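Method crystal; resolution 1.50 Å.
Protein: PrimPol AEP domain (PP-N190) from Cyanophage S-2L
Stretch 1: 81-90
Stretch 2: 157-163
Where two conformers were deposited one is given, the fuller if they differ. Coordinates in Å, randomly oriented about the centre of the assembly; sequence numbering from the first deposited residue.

Stretch 1, residues 81-90: EITSVNAIFG
Stretch 2 (157-163) NPSRVMR

Residues that touch across this contact are at least 71 apart in sequence, and the two segments bury 304 Å², both sides summed. No hydrogen bond crosses it, so the packing is by side-chain and van der Waals contact. The nearest CA pairs set the register: I82 CA to P158 CA at 6.3 Å and F89 CA to M162 CA at 9.2 Å. Both segments therefore advance in the same order, and at the wider pair the F89 and M162 side chains both point toward the other segment and meet across the gap.

The first segment turns a corner at N86 (phi/psi -95/-5), and F89 is extended at -166/158. In the second, a type I turn runs from N157 to R160, with P158 at -68/-22 and S159 at -95/19; R160 N donates to N157 O at 3.0 Å. Strand 161-163 follows, with M162 at -135/149.

Van der Waals packing forms one cluster at the turn. I82 (chi1 m, chi2 m) points its CA-to-CB bond toward the second segment, placing I82 CG1 against the backbone, 3.6 Å from P158 O and 3.8 Å from S159 CA. The apolar pairs are I82 CG2 to P158 CB at 3.9 Å and, from V85 (chi1 t), also pointing toward the turn, V85 CG2 to P158 CB at 4.5 Å, a looser approach.

Aromatic contacts form the second cluster. F89 (chi1 p, chi2 -89°) brings CE2 to 3.6 Å from M162 CG. M162, with all three chi angles m, sets SD 4.7 Å from the F89 ring centroid, 61° off the normal, an oblique sulfur-aromatic contact. R160 CG meets the ring edge, 4.0 Å from F89 CE2.

Between the residues described here, side-chain hydrogen bonds lie within the second segment. The R160 side chain (t, p, p, chi4 162°) starts toward F89, but its end leads away: R160 NE and R160 NH1 each donate to N157 OD1 at 3.0 Å, with N-H...O angles of 148° and 147°. This fork tethers the guanidinium across the turn, leaving the aliphatic CG against the ring.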

# COMPACT_ATOMS: atom_id res chain seq x y z
N GLU A 81 2.86 -15.72 7.72
CA GLU A 81 1.45 -15.97 7.45
C GLU A 81 1.03 -15.57 6.04
O GLU A 81 -0.11 -15.87 5.66
CB GLU A 81 0.58 -15.22 8.45
CG GLU A 81 0.70 -15.69 9.88
CD GLU A 81 -0.02 -14.76 10.84
OE1 GLU A 81 0.55 -13.70 11.18
OE2 GLU A 81 -1.17 -15.06 11.20
N ILE A 82 1.88 -14.88 5.28
CA ILE A 82 1.50 -14.42 3.95
C ILE A 82 1.71 -15.55 2.96
O ILE A 82 2.80 -16.11 2.88
CB ILE A 82 2.30 -13.17 3.55
CG1 ILE A 82 2.05 -12.02 4.53
CG2 ILE A 82 1.92 -12.72 2.14
CD1 ILE A 82 0.59 -11.59 4.61
N THR A 83 0.66 -15.88 2.20
CA THR A 83 0.76 -16.95 1.21
C THR A 83 0.78 -16.44 -0.22
O THR A 83 1.16 -17.20 -1.12
CB THR A 83 -0.40 -17.95 1.37
OG1 THR A 83 -1.66 -17.27 1.36
CG2 THR A 83 -0.27 -18.74 2.68
N SER A 84 0.39 -15.19 -0.46
CA SER A 84 0.45 -14.60 -1.78
C SER A 84 0.25 -13.11 -1.64
O SER A 84 -0.27 -12.63 -0.63
CB SER A 84 -0.61 -15.19 -2.72
OG SER A 84 -1.89 -15.01 -2.16
N VAL A 85 0.71 -12.37 -2.66
CA VAL A 85 0.58 -10.92 -2.73
C VAL A 85 0.10 -10.58 -4.14
O VAL A 85 0.57 -11.18 -5.12
CB VAL A 85 1.91 -10.20 -2.40
CG1 VAL A 85 1.67 -8.72 -2.16
CG2 VAL A 85 2.58 -10.81 -1.17
N ASN A 86 -0.85 -9.64 -4.24
CA ASN A 86 -1.49 -9.34 -5.52
C ASN A 86 -0.86 -8.18 -6.28
O ASN A 86 -1.29 -7.90 -7.41
CB ASN A 86 -2.96 -9.02 -5.30
CG ASN A 86 -3.75 -10.22 -4.86
OD1 ASN A 86 -3.27 -11.35 -5.00
ND2 ASN A 86 -4.95 -9.99 -4.34
N ALA A 87 0.12 -7.48 -5.70
CA ALA A 87 0.70 -6.30 -6.32
C ALA A 87 2.13 -6.14 -5.82
O ALA A 87 2.45 -6.58 -4.72
CB ALA A 87 -0.11 -5.05 -5.99
N ILE A 88 2.98 -5.49 -6.62
CA ILE A 88 4.19 -4.88 -6.09
C ILE A 88 3.91 -3.39 -5.95
O ILE A 88 2.98 -2.84 -6.56
CB ILE A 88 5.44 -5.14 -6.96
CG1 ILE A 88 5.20 -4.72 -8.41
CG2 ILE A 88 5.88 -6.61 -6.82
CD1 ILE A 88 6.42 -4.88 -9.30
N PHE A 89 4.71 -2.71 -5.13
CA PHE A 89 4.40 -1.34 -4.75
C PHE A 89 5.62 -0.69 -4.12
O PHE A 89 6.51 -1.39 -3.60
CB PHE A 89 3.21 -1.29 -3.78
CG PHE A 89 3.34 -2.25 -2.62
CD1 PHE A 89 2.86 -3.55 -2.73
CD2 PHE A 89 3.94 -1.86 -1.44
CE1 PHE A 89 2.98 -4.44 -1.68
CE2 PHE A 89 4.06 -2.74 -0.39
CZ PHE A 89 3.58 -4.04 -0.50
N GLY A 90 5.66 0.64 -4.13
CA GLY A 90 6.75 1.32 -3.47
C GLY A 90 6.55 2.82 -3.42
O GLY A 90 5.54 3.35 -3.89
N ASN A 157 9.08 -6.59 2.68
CA ASN A 157 8.66 -7.86 3.25
C ASN A 157 7.21 -8.17 2.91
O ASN A 157 6.40 -7.26 2.71
CB ASN A 157 8.83 -7.84 4.77
CG ASN A 157 8.07 -6.71 5.41
OD1 ASN A 157 8.25 -5.55 5.05
ND2 ASN A 157 7.20 -7.05 6.37
N PRO A 158 6.82 -9.45 2.85
CA PRO A 158 5.48 -9.77 2.33
C PRO A 158 4.33 -9.31 3.22
O PRO A 158 3.22 -9.14 2.70
CB PRO A 158 5.50 -11.30 2.17
CG PRO A 158 6.67 -11.76 2.99
CD PRO A 158 7.66 -10.65 3.01
N SER A 159 4.53 -9.09 4.52
CA SER A 159 3.46 -8.56 5.35
C SER A 159 3.51 -7.04 5.50
O SER A 159 2.89 -6.50 6.42
CB SER A 159 3.47 -9.23 6.73
OG SER A 159 4.65 -8.91 7.45
N ARG A 160 4.22 -6.35 4.61
CA ARG A 160 4.32 -4.90 4.68
C ARG A 160 2.93 -4.26 4.65
O ARG A 160 2.08 -4.64 3.83
CB ARG A 160 5.16 -4.37 3.52
CG ARG A 160 5.21 -2.84 3.40
CD ARG A 160 5.69 -2.19 4.67
NE ARG A 160 6.82 -2.90 5.28
CZ ARG A 160 7.63 -2.36 6.18
NH1 ARG A 160 8.63 -3.07 6.68
NH2 ARG A 160 7.45 -1.11 6.57
N VAL A 161 2.68 -3.29 5.58
CA VAL A 161 1.43 -2.54 5.58
C VAL A 161 1.63 -1.26 4.78
O VAL A 161 2.73 -0.71 4.72
CB VAL A 161 0.93 -2.23 7.01
CG1 VAL A 161 0.72 -3.50 7.80
CG2 VAL A 161 1.89 -1.29 7.74
N MET A 162 0.55 -0.75 4.19
CA MET A 162 0.57 0.49 3.43
C MET A 162 -0.63 1.34 3.83
O MET A 162 -1.70 0.81 4.16
CB MET A 162 0.58 0.16 1.93
CG MET A 162 1.82 -0.52 1.38
SD MET A 162 3.26 0.52 1.36
CE MET A 162 2.80 1.34 -0.13
N ARG A 163 -0.45 2.66 3.76
CA ARG A 163 -1.52 3.60 4.10
C ARG A 163 -2.80 3.26 3.36
O ARG A 163 -2.79 2.99 2.16
CB ARG A 163 -1.11 4.98 3.71
CG ARG A 163 -0.18 5.66 4.69
CD ARG A 163 -0.79 5.99 6.04
NE ARG A 163 0.21 6.59 6.87
CZ ARG A 163 0.28 7.86 7.13
NH1 ARG A 163 1.26 8.32 7.83
NH2 ARG A 163 -0.63 8.65 6.72